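Local atomic coordinates of diheme cytochrome c (Shewanella baltica, PDB entry 3U99), a protein that probably transfers electrons by way of two covalently bound c-type hemes, each with its iron held between two axial histidines. Residues A28-A33 and Q89-Q94; K35-T40 and Y64-A69; S122-L127 and N139-G144. All blocks are in the same frame, centred on the assembly; numbering follows the deposited sequence. Where two conformers were deposited one is given.

Contact 1 (A28-A33 and Q89-Q94). With HEC (heme c), chain C.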
loop_
_atom_site.group_PDB
_atom_site.type_symbol
_atom_site.label_atom_id
_atom_site.label_comp_id
_atom_site.label_asym_id
_atom_site.label_seq_id
_atom_site.Cartn_x
_atom_site.Cartn_y
_atom_site.Cartn_z
ATOM N N ALA A 28 4.612 5.338 3.781
ATOM C CA ALA A 28 4.616 5.079 5.226
ATOM C C ALA A 28 3.468 5.743 5.933
ATOM O O ALA A 28 3.007 5.264 6.987
ATOM C CB ALA A 28 5.904 5.579 5.843
ATOM N N ASN A 29 2.982 6.897 5.458
ATOM C CA ASN A 29 1.942 7.635 6.157
ATOM C C ASN A 29 0.534 7.068 5.976
ATOM O O ASN A 29 -0.431 7.676 6.483
ATOM C CB ASN A 29 2.000 9.130 5.889
ATOM C CG ASN A 29 1.625 9.505 4.500
ATOM O OD1 ASN A 29 1.152 8.663 3.760
ATOM N ND2 ASN A 29 1.914 10.768 4.205
ATOM N N LEU A 30 0.436 5.897 5.378
ATOM C CA LEU A 30 -0.867 5.219 5.255
ATOM C C LEU A 30 -1.234 4.355 6.454
ATOM O O LEU A 30 -2.388 3.942 6.550
ATOM C CB LEU A 30 -0.948 4.361 3.983
ATOM C CG LEU A 30 -0.869 5.188 2.679
ATOM C CD1 LEU A 30 -0.791 4.245 1.498
ATOM C CD2 LEU A 30 -2.061 6.107 2.532
ATOM N N LEU A 31 -0.269 4.081 7.367
ATOM C CA LEU A 31 -0.572 3.361 8.577
ATOM C C LEU A 31 0.149 4.005 9.751
ATOM O O LEU A 31 1.224 4.555 9.556
ATOM C CB LEU A 31 -0.109 1.891 8.485
ATOM C CG LEU A 31 -0.872 0.976 7.549
ATOM C CD1 LEU A 31 -0.197 -0.408 7.436
ATOM C CD2 LEU A 31 -2.321 0.751 7.962
ATOM N N PRO A 32 -0.410 3.881 10.938
ATOM C CA PRO A 32 0.344 4.287 12.120
ATOM C C PRO A 32 1.416 3.272 12.486
ATOM O O PRO A 32 1.407 2.122 12.016
ATOM C CB PRO A 32 -0.780 4.344 13.166
ATOM C CG PRO A 32 -1.784 3.330 12.755
ATOM C CD PRO A 32 -1.749 3.371 11.242
ATOM N N ALA A 33 2.321 3.691 13.369
ATOM C CA ALA A 33 3.485 2.898 13.681
ATOM C C ALA A 33 3.163 1.512 14.201
ATOM O O ALA A 33 3.846 0.569 13.794
ATOM C CB ALA A 33 4.365 3.667 14.661
ATOM N N GLN A 89 -2.808 -6.023 10.035
ATOM C CA GLN A 89 -3.899 -5.457 9.289
ATOM C C GLN A 89 -3.408 -4.822 7.973
ATOM O O GLN A 89 -2.317 -4.313 7.835
ATOM C CB GLN A 89 -4.607 -4.373 10.096
ATOM C CG GLN A 89 -5.221 -4.829 11.385
ATOM C CD GLN A 89 -5.918 -3.768 12.204
ATOM O OE1 GLN A 89 -6.251 -4.068 13.384
ATOM N NE2 GLN A 89 -6.141 -2.585 11.628
ATOM N N LYS A 90 -4.327 -4.839 7.022
ATOM C CA LYS A 90 -4.096 -4.214 5.751
ATOM C C LYS A 90 -4.516 -2.751 5.713
ATOM O O LYS A 90 -5.384 -2.325 6.450
ATOM C CB LYS A 90 -4.942 -5.018 4.775
ATOM C CG LYS A 90 -4.528 -6.472 4.687
ATOM C CD LYS A 90 -5.334 -7.095 3.552
ATOM C CE LYS A 90 -4.935 -8.517 3.233
ATOM N NZ LYS A 90 -5.781 -9.070 2.105
ATOM N N ILE A 91 -3.935 -1.959 4.825
ATOM C CA ILE A 91 -4.431 -0.593 4.561
ATOM C C ILE A 91 -5.894 -0.630 4.148
ATOM O O ILE A 91 -6.667 0.204 4.566
ATOM C CB ILE A 91 -3.559 0.082 3.525
ATOM C CG1 ILE A 91 -2.123 0.259 4.045
ATOM C CG2 ILE A 91 -4.125 1.438 3.174
ATOM C CD1 ILE A 91 -1.088 0.539 2.955
ATOM N N THR A 92 -6.218 -1.596 3.310
ATOM C CA THR A 92 -7.581 -1.668 2.733
ATOM C C THR A 92 -8.601 -2.085 3.782
ATOM O O THR A 92 -9.800 -2.113 3.441
ATOM C CB THR A 92 -7.609 -2.622 1.530
ATOM O OG1 THR A 92 -7.038 -3.868 1.942
ATOM C CG2 THR A 92 -6.789 -2.052 0.371
ATOM N N GLU A 93 -8.187 -2.372 4.992
ATOM C CA GLU A 93 -9.105 -2.709 6.074
ATOM C C GLU A 93 -9.261 -1.562 7.039
ATOM O O GLU A 93 -9.998 -1.621 8.027
ATOM C CB GLU A 93 -8.540 -3.912 6.872
ATOM C CG GLU A 93 -8.539 -5.211 6.099
ATOM C CD GLU A 93 -7.783 -6.331 6.827
ATOM O OE1 GLU A 93 -6.851 -6.141 7.632
ATOM O OE2 GLU A 93 -8.221 -7.470 6.492
ATOM N N GLN A 94 -8.521 -0.487 6.827
ATOM C CA GLN A 94 -8.672 0.665 7.708
ATOM C C GLN A 94 -9.948 1.434 7.363
ATOM O O GLN A 94 -10.374 1.582 6.242
ATOM C CB GLN A 94 -7.429 1.536 7.619
ATOM C CG GLN A 94 -6.082 0.833 7.800
ATOM C CD GLN A 94 -6.027 0.001 9.046
ATOM O OE1 GLN A 94 -5.855 -1.233 9.122
ATOM N NE2 GLN A 94 -6.271 0.715 10.108
HETATM FE FE HEC C . 3.508 -6.767 1.080
HETATM C CHA HEC C . 0.159 -6.867 1.073
HETATM C CHB HEC C . 3.458 -4.062 3.140
HETATM C CHC HEC C . 6.871 -6.612 0.934
HETATM C CHD HEC C . 3.556 -9.582 -0.825
HETATM N NA HEC C . 2.074 -5.658 1.954
HETATM C C1A HEC C . 0.708 -5.840 1.800
HETATM C C2A HEC C . -0.005 -4.787 2.503
HETATM C C3A HEC C . 0.940 -3.996 3.061
HETATM C C4A HEC C . 2.233 -4.584 2.738
HETATM C CMA HEC C . 0.715 -2.780 3.917
HETATM C CAA HEC C . -1.479 -4.691 2.551
HETATM C CBA HEC C . -2.053 -4.051 1.303
HETATM C CGA HEC C . -3.552 -3.807 1.484
HETATM O O1A HEC C . -3.898 -2.912 2.301
HETATM O O2A HEC C . -4.394 -4.488 0.870
HETATM N NB HEC C . 4.907 -5.568 1.912
HETATM C C1B HEC C . 4.692 -4.517 2.773
HETATM C C2B HEC C . 5.976 -4.054 3.252
HETATM C C3B HEC C . 6.938 -4.772 2.646
HETATM C C4B HEC C . 6.283 -5.696 1.791
HETATM C CMB HEC C . 6.107 -2.917 4.258
HETATM C CAB HEC C . 8.456 -4.741 2.807
HETATM C CBB HEC C . 8.837 -5.119 4.252
HETATM N NC HEC C . 4.944 -7.856 0.202
HETATM C C1C HEC C . 6.271 -7.606 0.198
HETATM C C2C HEC C . 7.009 -8.529 -0.591
HETATM C C3C HEC C . 6.068 -9.362 -1.087
HETATM C C4C HEC C . 4.806 -8.991 -0.571
HETATM C CMC HEC C . 8.516 -8.444 -0.876
HETATM C CAC HEC C . 6.300 -10.500 -2.054
HETATM C CBC HEC C . 7.277 -11.580 -1.621
HETATM N ND HEC C . 2.127 -8.003 0.341
HETATM C C1D HEC C . 2.365 -9.130 -0.387
HETATM C C2D HEC C . 1.081 -9.767 -0.730
HETATM C C3D HEC C . 0.112 -9.001 -0.203
HETATM C C4D HEC C . 0.791 -7.885 0.420
HETATM C CMD HEC C . 0.886 -11.112 -1.390
HETATM C CAD HEC C . -1.354 -9.269 -0.286
HETATM C CBD HEC C . -2.027 -8.567 -1.513
HETATM C CGD HEC C . -3.482 -9.019 -1.610
HETATM O O1D HEC C . -3.925 -8.572 -2.810
HETATM O O2D HEC C . -4.121 -9.028 -0.455
#
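Where the pockets of the two hemes adjoin, Leu30, which lines that of the second heme, and Leu31 meet Ile91, which lines both and starts the short 3-10 turn 91-93 that receives a propionate of the first heme c (chain C). Ile91 CG1, anti to its own carbonyl carbon (chi1 -64°), lies 3.8 Å from CG of Leu31. An extended chi2 (163°) carries CD1 on to the heme methyl CMA and to Leu30; the side chains of Ile91 and Leu30 cross at about a right angle, CD1 coming 4.0 Å from Leu30 CB. Leu31 CD2 also packs on CG of Gln94 at 3.8 Å, using the aliphatic part of a side chain whose OE1 accepts a hydrogen bond from Gln89 NE2, in the carbonyl plane and on a lone pair. The seam is buried and no hydrogen bond crosses it, a setting that suits the branched apolar side chains of leucine and isoleucine. Toward the heme, polar groups of 90-92 hold the propionates: Thr92 N donates to O1A at 2.9 Å, and the extended, probably charged Lys90 brings NZ to O2D at 3.1 Å. Around this seam, helix 33-40 packs on Leu31 through Trp36 and Ile39, and helix 95-101 meets Ile91 through Phe96.

Contact 2 (K35-T40 and Y64-A69); sequences KWRAIT and YLVQHA. With HEC (heme c), chain C.
Trp36 of helix 33-40 lays its indole against Leu65 of helix 55-67, the two side chains crossing at about a right angle. Leu65 CD2 sits over one face, 3.8 Å from the centroid of the six-membered ring and 13° off its normal, a CH-pi contact, while Leu65 CD1 is 3.7 Å from Trp36 CE3. At the edge of the ring, in its plane, Ala69 CB approaches CD1 of Trp36 to 4.0 Å, a place that a short side chain suits. The far rim of the indole reaches the heme of chain C, Trp36 CZ3 lying 3.8 Å from the methyl CMB, and the buried NE1 is satisfied by the backbone oxygen of Ala28. An alanine in place of Trp36 would probably leave Leu65 CD2 without its ring, open a gap beside the heme methyls CMA and CMB, and leave Ala28 O without this donor. Next, Arg37 lays its aliphatic stem on Val66, CG to CG2 at 3.7 Å; in the conformer given, chi3 (-70°) bends NE away from an extended course, and Val66 CG1 lies at the edge of the guanidinium. Ile39 faces the heme instead, its CD1 3.7 Å from CMA. Thr40 serves both chemistries: CG2 packs on Leu65 CD1 at 3.9 Å, and OG1 is hydrogen-bonded to Glu62. Two helices thus pack through Trp36 and Leu65, which with Ile39 line the heme pocket, as is usual in c-type cytochromes, where apolar side chains shield much of the porphyrin from water.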
loop_
_atom_site.group_PDB
_atom_site.type_symbol
_atom_site.label_atom_id
_atom_site.label_comp_id
_atom_site.label_asym_id
_atom_site.label_seq_id
_atom_site.Cartn_x
_atom_site.Cartn_y
_atom_site.Cartn_z
ATOM N N LYS A 35 0.745 -0.412 13.561
ATOM C CA LYS A 35 0.313 -1.281 12.494
ATOM C C LYS A 35 1.452 -1.639 11.557
ATOM O O LYS A 35 1.539 -2.774 11.056
ATOM C CB LYS A 35 -0.885 -0.620 11.797
ATOM C CG LYS A 35 -2.061 -0.626 12.732
ATOM C CD LYS A 35 -3.389 -0.147 12.213
ATOM C CE LYS A 35 -4.433 -0.305 13.316
ATOM N NZ LYS A 35 -5.307 0.858 13.509
ATOM N N TRP A 36 2.412 -0.761 11.317
ATOM C CA TRP A 36 3.613 -1.152 10.565
ATOM C C TRP A 36 4.428 -2.196 11.362
ATOM O O TRP A 36 4.918 -3.162 10.760
ATOM C CB TRP A 36 4.478 0.049 10.269
ATOM C CG TRP A 36 3.988 0.906 9.129
ATOM C CD1 TRP A 36 3.763 2.236 9.210
ATOM C CD2 TRP A 36 3.682 0.477 7.809
ATOM N NE1 TRP A 36 3.326 2.689 7.991
ATOM C CE2 TRP A 36 3.284 1.618 7.118
ATOM C CE3 TRP A 36 3.725 -0.720 7.123
ATOM C CZ2 TRP A 36 2.901 1.605 5.766
ATOM C CZ3 TRP A 36 3.366 -0.749 5.807
ATOM C CH2 TRP A 36 2.953 0.408 5.125
ATOM N N ARG A 37 4.576 -2.023 12.663
ATOM C CA ARG A 37 5.348 -2.996 13.423
ATOM C C ARG A 37 4.705 -4.372 13.393
ATOM O O ARG A 37 5.396 -5.382 13.396
ATOM C CB ARG A 37 5.473 -2.499 14.865
ATOM C CG ARG A 37 6.446 -1.349 15.060
ATOM C CD ARG A 37 6.811 -1.162 16.530
ATOM N NE ARG A 37 5.676 -0.642 17.292
ATOM C CZ ARG A 37 5.394 0.621 17.561
ATOM N NH1 ARG A 37 6.175 1.626 17.144
ATOM N NH2 ARG A 37 4.319 0.953 18.268
ATOM N N ALA A 38 3.347 -4.393 13.355
ATOM C CA ALA A 38 2.697 -5.700 13.287
ATOM C C ALA A 38 3.064 -6.390 11.990
ATOM O O ALA A 38 3.169 -7.619 11.913
ATOM C CB ALA A 38 1.205 -5.475 13.452
ATOM N N ILE A 39 3.275 -5.664 10.897
ATOM C CA ILE A 39 3.688 -6.242 9.623
ATOM C C ILE A 39 5.125 -6.650 9.620
ATOM O O ILE A 39 5.483 -7.770 9.236
ATOM C CB ILE A 39 3.347 -5.223 8.484
ATOM C CG1 ILE A 39 1.841 -5.109 8.308
ATOM C CG2 ILE A 39 4.035 -5.634 7.193
ATOM C CD1 ILE A 39 1.294 -4.086 7.362
ATOM N N THR A 40 6.027 -5.789 10.108
ATOM C CA THR A 40 7.448 -6.079 9.988
ATOM C C THR A 40 7.920 -7.072 11.050
ATOM O O THR A 40 9.052 -7.584 10.921
ATOM C CB THR A 40 8.303 -4.787 10.053
ATOM O OG1 THR A 40 7.989 -4.090 11.255
ATOM C CG2 THR A 40 7.959 -3.821 8.945
ATOM N N TYR A 64 12.335 3.034 9.433
ATOM C CA TYR A 64 11.863 3.989 8.434
ATOM C C TYR A 64 10.342 4.129 8.589
ATOM O O TYR A 64 9.798 5.227 8.627
ATOM C CB TYR A 64 12.286 3.508 7.005
ATOM C CG TYR A 64 11.574 4.437 6.033
ATOM C CD1 TYR A 64 11.984 5.735 5.793
ATOM C CD2 TYR A 64 10.438 4.006 5.347
ATOM C CE1 TYR A 64 11.289 6.570 4.888
ATOM C CE2 TYR A 64 9.712 4.825 4.500
ATOM C CZ TYR A 64 10.148 6.117 4.266
ATOM O OH TYR A 64 9.436 6.908 3.445
ATOM N N LEU A 65 9.613 3.009 8.603
ATOM C CA LEU A 65 8.162 3.047 8.616
ATOM C C LEU A 65 7.660 3.654 9.894
ATOM O O LEU A 65 6.712 4.426 9.853
ATOM C CB LEU A 65 7.637 1.617 8.413
ATOM C CG LEU A 65 7.768 1.052 6.997
ATOM C CD1 LEU A 65 7.458 -0.450 6.966
ATOM C CD2 LEU A 65 6.834 1.754 6.042
ATOM N N VAL A 66 8.245 3.281 11.031
ATOM C CA VAL A 66 7.795 3.835 12.296
ATOM C C VAL A 66 8.002 5.327 12.333
ATOM O O VAL A 66 7.123 6.088 12.747
ATOM C CB VAL A 66 8.506 3.099 13.431
ATOM C CG1 VAL A 66 8.317 3.907 14.719
ATOM C CG2 VAL A 66 7.978 1.673 13.582
ATOM N N GLN A 67 9.175 5.788 11.922
ATOM C CA GLN A 67 9.470 7.224 11.978
ATOM C C GLN A 67 8.554 8.058 11.117
ATOM O O GLN A 67 8.187 9.161 11.482
ATOM C CB GLN A 67 10.940 7.398 11.576
ATOM C CG GLN A 67 11.361 8.830 11.556
ATOM C CD GLN A 67 11.404 9.429 12.972
ATOM O OE1 GLN A 67 11.735 8.750 13.938
ATOM N NE2 GLN A 67 11.053 10.720 13.104
ATOM N N HIS A 68 8.169 7.536 9.954
ATOM C CA HIS A 68 7.416 8.278 8.945
ATOM C C HIS A 68 5.967 7.853 8.864
ATOM O O HIS A 68 5.239 8.253 7.955
ATOM C CB HIS A 68 8.083 8.102 7.572
ATOM C CG HIS A 68 9.470 8.621 7.602
ATOM N ND1 HIS A 68 10.568 7.890 7.909
ATOM C CD2 HIS A 68 9.908 9.869 7.367
ATOM C CE1 HIS A 68 11.697 8.650 7.871
ATOM N NE2 HIS A 68 11.278 9.845 7.539
ATOM N N ALA A 69 5.492 7.122 9.861
ATOM C CA ALA A 69 4.129 6.625 9.935
ATOM C C ALA A 69 3.128 7.746 10.054
ATOM O O ALA A 69 3.428 8.859 10.419
ATOM C CB ALA A 69 3.982 5.729 11.146
HETATM FE FE HEC C . 3.508 -6.767 1.080
HETATM C CHA HEC C . 0.159 -6.867 1.073
HETATM C CHB HEC C . 3.458 -4.062 3.140
HETATM C CHC HEC C . 6.871 -6.612 0.934
HETATM C CHD HEC C . 3.556 -9.582 -0.825
HETATM N NA HEC C . 2.074 -5.658 1.954
HETATM C C1A HEC C . 0.708 -5.840 1.800
HETATM C C2A HEC C . -0.005 -4.787 2.503
HETATM C C3A HEC C . 0.940 -3.996 3.061
HETATM C C4A HEC C . 2.233 -4.584 2.738
HETATM C CMA HEC C . 0.715 -2.780 3.917
HETATM C CAA HEC C . -1.479 -4.691 2.551
HETATM C CBA HEC C . -2.053 -4.051 1.303
HETATM C CGA HEC C . -3.552 -3.807 1.484
HETATM O O1A HEC C . -3.898 -2.912 2.301
HETATM O O2A HEC C . -4.394 -4.488 0.870
HETATM N NB HEC C . 4.907 -5.568 1.912
HETATM C C1B HEC C . 4.692 -4.517 2.773
HETATM C C2B HEC C . 5.976 -4.054 3.252
HETATM C C3B HEC C . 6.938 -4.772 2.646
HETATM C C4B HEC C . 6.283 -5.696 1.791
HETATM C CMB HEC C . 6.107 -2.917 4.258
HETATM C CAB HEC C . 8.456 -4.741 2.807
HETATM C CBB HEC C . 8.837 -5.119 4.252
HETATM N NC HEC C . 4.944 -7.856 0.202
HETATM C C1C HEC C . 6.271 -7.606 0.198
HETATM C C2C HEC C . 7.009 -8.529 -0.591
HETATM C C3C HEC C . 6.068 -9.362 -1.087
HETATM C C4C HEC C . 4.806 -8.991 -0.571
HETATM C CMC HEC C . 8.516 -8.444 -0.876
HETATM C CAC HEC C . 6.300 -10.500 -2.054
HETATM C CBC HEC C . 7.277 -11.580 -1.621
HETATM N ND HEC C . 2.127 -8.003 0.341
HETATM C C1D HEC C . 2.365 -9.130 -0.387
HETATM C C2D HEC C . 1.081 -9.767 -0.730
HETATM C C3D HEC C . 0.112 -9.001 -0.203
HETATM C C4D HEC C . 0.791 -7.885 0.420
HETATM C CMD HEC C . 0.886 -11.112 -1.390
HETATM C CAD HEC C . -1.354 -9.269 -0.286
HETATM C CBD HEC C . -2.027 -8.567 -1.513
HETATM C CGD HEC C . -3.482 -9.019 -1.610
HETATM O O1D HEC C . -3.925 -8.572 -2.810
HETATM O O2D HEC C . -4.121 -9.028 -0.455
#

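Contact 3 (S122-L127 and N139-G144). With HEC (heme c), chain B.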
loop_
_atom_site.group_PDB
_atom_site.type_symbol
_atom_site.label_atom_id
_atom_site.label_comp_id
_atom_site.label_asym_id
_atom_site.label_seq_id
_atom_site.Cartn_x
_atom_site.Cartn_y
_atom_site.Cartn_z
ATOM N N SER A 122 -1.815 1.553 -7.344
ATOM C CA SER A 122 -1.277 2.181 -8.525
ATOM C C SER A 122 -2.021 1.755 -9.776
ATOM O O SER A 122 -1.834 2.379 -10.830
ATOM C CB SER A 122 0.193 1.829 -8.660
ATOM O OG SER A 122 0.390 0.445 -8.619
ATOM N N ASN A 123 -2.895 0.741 -9.695
ATOM C CA ASN A 123 -3.690 0.426 -10.892
ATOM C C ASN A 123 -4.651 1.557 -11.167
ATOM O O ASN A 123 -4.976 1.751 -12.334
ATOM C CB ASN A 123 -4.454 -0.872 -10.651
ATOM C CG ASN A 123 -3.612 -2.108 -10.762
ATOM O OD1 ASN A 123 -2.521 -2.133 -11.320
ATOM N ND2 ASN A 123 -4.135 -3.185 -10.153
ATOM N N CYS A 124 -5.098 2.297 -10.199
ATOM C CA CYS A 124 -6.083 3.355 -10.325
ATOM C C CYS A 124 -5.477 4.741 -10.067
ATOM O O CYS A 124 -5.869 5.730 -10.674
ATOM C CB CYS A 124 -7.245 3.137 -9.362
ATOM S SG CYS A 124 -8.112 1.576 -9.604
ATOM N N HIS A 125 -4.579 4.808 -9.106
ATOM C CA HIS A 125 -3.879 6.013 -8.696
ATOM C C HIS A 125 -2.486 5.873 -9.238
ATOM O O HIS A 125 -1.594 5.288 -8.597
ATOM C CB HIS A 125 -3.869 6.144 -7.191
ATOM C CG HIS A 125 -5.157 6.181 -6.456
ATOM N ND1 HIS A 125 -5.882 7.349 -6.326
ATOM C CD2 HIS A 125 -5.818 5.253 -5.740
ATOM C CE1 HIS A 125 -6.930 7.087 -5.569
ATOM N NE2 HIS A 125 -6.941 5.824 -5.177
ATOM N N ASN A 126 -2.286 6.336 -10.471
ATOM C CA ASN A 126 -1.015 6.007 -11.151
ATOM C C ASN A 126 0.249 6.432 -10.352
ATOM O O ASN A 126 1.252 5.776 -10.452
ATOM C CB ASN A 126 -1.137 6.329 -12.629
ATOM C CG ASN A 126 -2.102 5.519 -13.332
ATOM O OD1 ASN A 126 -2.827 6.081 -14.150
ATOM N ND2 ASN A 126 -2.148 4.138 -13.155
ATOM N N LEU A 127 0.141 7.512 -9.590
ATOM C CA LEU A 127 1.251 8.055 -8.813
ATOM C C LEU A 127 1.142 7.803 -7.339
ATOM O O LEU A 127 1.683 8.536 -6.490
ATOM C CB LEU A 127 1.385 9.537 -9.162
ATOM C CG LEU A 127 1.783 9.832 -10.636
ATOM C CD1 LEU A 127 1.990 11.327 -10.816
ATOM C CD2 LEU A 127 2.959 9.014 -11.105
ATOM N N ASN A 139 -7.894 6.990 -12.467
ATOM C CA ASN A 139 -8.321 6.379 -13.741
ATOM C C ASN A 139 -8.344 4.888 -13.506
ATOM O O ASN A 139 -7.259 4.295 -13.356
ATOM C CB ASN A 139 -7.351 6.811 -14.885
ATOM C CG ASN A 139 -7.809 6.410 -16.266
ATOM O OD1 ASN A 139 -7.525 7.060 -17.330
ATOM N ND2 ASN A 139 -8.449 5.307 -16.377
ATOM N N ILE A 140 -9.550 4.323 -13.558
ATOM C CA ILE A 140 -9.786 2.910 -13.286
ATOM C C ILE A 140 -9.653 2.105 -14.568
ATOM O O ILE A 140 -10.371 2.362 -15.523
ATOM C CB ILE A 140 -11.166 2.698 -12.666
ATOM C CG1 ILE A 140 -11.270 3.487 -11.373
ATOM C CG2 ILE A 140 -11.407 1.211 -12.512
ATOM C CD1 ILE A 140 -12.511 3.138 -10.589
ATOM N N PRO A 141 -8.707 1.182 -14.645
ATOM C CA PRO A 141 -8.494 0.440 -15.889
ATOM C C PRO A 141 -9.786 -0.256 -16.288
ATOM O O PRO A 141 -10.438 -0.897 -15.522
ATOM C CB PRO A 141 -7.437 -0.599 -15.535
ATOM C CG PRO A 141 -6.752 -0.079 -14.326
ATOM C CD PRO A 141 -7.725 0.834 -13.617
ATOM N N GLY A 142 -10.093 -0.061 -17.575
ATOM C CA GLY A 142 -11.269 -0.540 -18.191
ATOM C C GLY A 142 -12.470 0.351 -18.074
ATOM O O GLY A 142 -13.449 0.063 -18.767
ATOM N N PHE A 143 -12.442 1.399 -17.266
ATOM C CA PHE A 143 -13.528 2.304 -17.007
ATOM C C PHE A 143 -13.207 3.760 -17.259
ATOM O O PHE A 143 -14.131 4.543 -17.547
ATOM C CB PHE A 143 -14.019 2.149 -15.575
ATOM C CG PHE A 143 -14.759 0.805 -15.373
ATOM C CD1 PHE A 143 -16.137 0.719 -15.459
ATOM C CD2 PHE A 143 -14.062 -0.353 -15.122
ATOM C CE1 PHE A 143 -16.765 -0.499 -15.300
ATOM C CE2 PHE A 143 -14.683 -1.579 -14.972
ATOM C CZ PHE A 143 -16.057 -1.674 -15.081
ATOM N N GLY A 144 -11.975 4.184 -17.178
ATOM C CA GLY A 144 -11.578 5.554 -17.430
ATOM C C GLY A 144 -11.472 6.385 -16.185
ATOM O O GLY A 144 -11.564 5.960 -15.022
HETATM FE FE HEC B . -8.297 5.004 -3.924
HETATM C CHA HEC B . -10.039 7.899 -3.618
HETATM C CHB HEC B . -6.264 5.938 -1.395
HETATM C CHC HEC B . -6.756 1.923 -4.086
HETATM C CHD HEC B . -10.132 4.236 -6.659
HETATM N NA HEC B . -8.127 6.628 -2.774
HETATM C C1A HEC B . -8.926 7.730 -2.762
HETATM C C2A HEC B . -8.478 8.706 -1.810
HETATM C C3A HEC B . -7.419 8.156 -1.189
HETATM C C4A HEC B . -7.201 6.838 -1.778
HETATM C CMA HEC B . -6.536 8.757 -0.097
HETATM C CAA HEC B . -9.055 10.080 -1.606
HETATM C CBA HEC B . -8.623 10.954 -2.771
HETATM C CGA HEC B . -9.153 12.376 -2.782
HETATM O O1A HEC B . -9.580 12.817 -1.666
HETATM O O2A HEC B . -9.030 13.168 -3.719
HETATM N NB HEC B . -6.790 4.124 -2.903
HETATM C C1B HEC B . -6.066 4.674 -1.846
HETATM C C2B HEC B . -5.110 3.722 -1.438
HETATM C C3B HEC B . -5.289 2.613 -2.161
HETATM C C4B HEC B . -6.315 2.857 -3.113
HETATM C CMB HEC B . -4.095 4.044 -0.319
HETATM C CAB HEC B . -4.484 1.298 -2.185
HETATM C CBB HEC B . -4.322 0.665 -0.733
HETATM N NC HEC B . -8.435 3.380 -5.118
HETATM C C1C HEC B . -7.722 2.256 -5.032
HETATM C C2C HEC B . -7.972 1.366 -6.105
HETATM C C3C HEC B . -8.916 2.054 -6.859
HETATM C C4C HEC B . -9.179 3.293 -6.257
HETATM C CMC HEC B . -7.280 0.067 -6.400
HETATM C CAC HEC B . -9.490 1.630 -8.194
HETATM C CBC HEC B . -10.343 0.361 -8.169
HETATM N ND HEC B . -9.815 5.873 -4.920
HETATM C C1D HEC B . -10.416 5.371 -6.029
HETATM C C2D HEC B . -11.489 6.241 -6.424
HETATM C C3D HEC B . -11.557 7.252 -5.524
HETATM C C4D HEC B . -10.431 7.008 -4.596
HETATM C CMD HEC B . -12.399 6.001 -7.604
HETATM C CAD HEC B . -12.544 8.402 -5.540
HETATM C CBD HEC B . -13.864 7.871 -4.889
HETATM C CGD HEC B . -15.078 8.762 -5.125
HETATM O O1D HEC B . -14.584 10.016 -4.850
HETATM O O2D HEC B . -16.203 8.250 -4.646
#
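Cys124, packed against Ile140 and Pro141, is covalently joined to the second heme c (chain B), its SG bonded to the heme CAC at 2.0 Å. With SG anti to the carbonyl carbon (chi1 -59°), it reaches the porphyrin edge beside the next residue, His125, whose NE2 binds the iron at 2.0 Å. Cys121, which makes the second thioether, Cys124 and His125 form the CXXCH motif; His101, outside it, supplies the other axial nitrogen. Among hydrogen bonds, Asn139 N donates to Cys124 O at 3.0 Å, nearly straight at 172° and in the carbonyl plane, so the short strand 139-140 is tied to the backbone just before the histidine. A CA-H...O contact runs the other way, from Cys124 CA to Asn139 O at 3.4 Å. Apolar packing completes the join: the thioether sulphur has Ile140 CG1 and Pro141 CD each at 4.1 Å, and Ile140 CD1 continues to the heme methyl CMD. Pro141, with no N-H to satisfy, sets CG and CD against Asn123 O. Beyond it, Phe143 and Gly144 both face Ile140 in a classic beta bulge; Ile140 O accepts from both their N atoms, and the backbone angles of Gly144 call for glycine. Chemically, the thioether fixes the heme edge and His125 its iron; the aliphatic cover of the sulphur is likely to keep water from the thioether, and bis-histidine ligation is consistent with a low-spin electron-transfer heme.

Overall arrangement
Contacts 1 and 2 adjoin and both touch the chain C heme: their centres are 9 Å apart, and contact 2 is nested in the chain loop that contact 1 closes. They join directly where Leu31 O of contact 1 lies 3.4 Å from Ala69 CB of contact 2. Contact 3 belongs to the other heme, on the opposite side of the chain's centre; its centre is about 21 Å from that of contact 1 and about 27 Å from that of contact 2, and neither touches it. Contact 1 nevertheless touches both hemes, Leu30, Ile91 and Thr92 meeting the second, with the side chain of Leu30 about 4 Å from it.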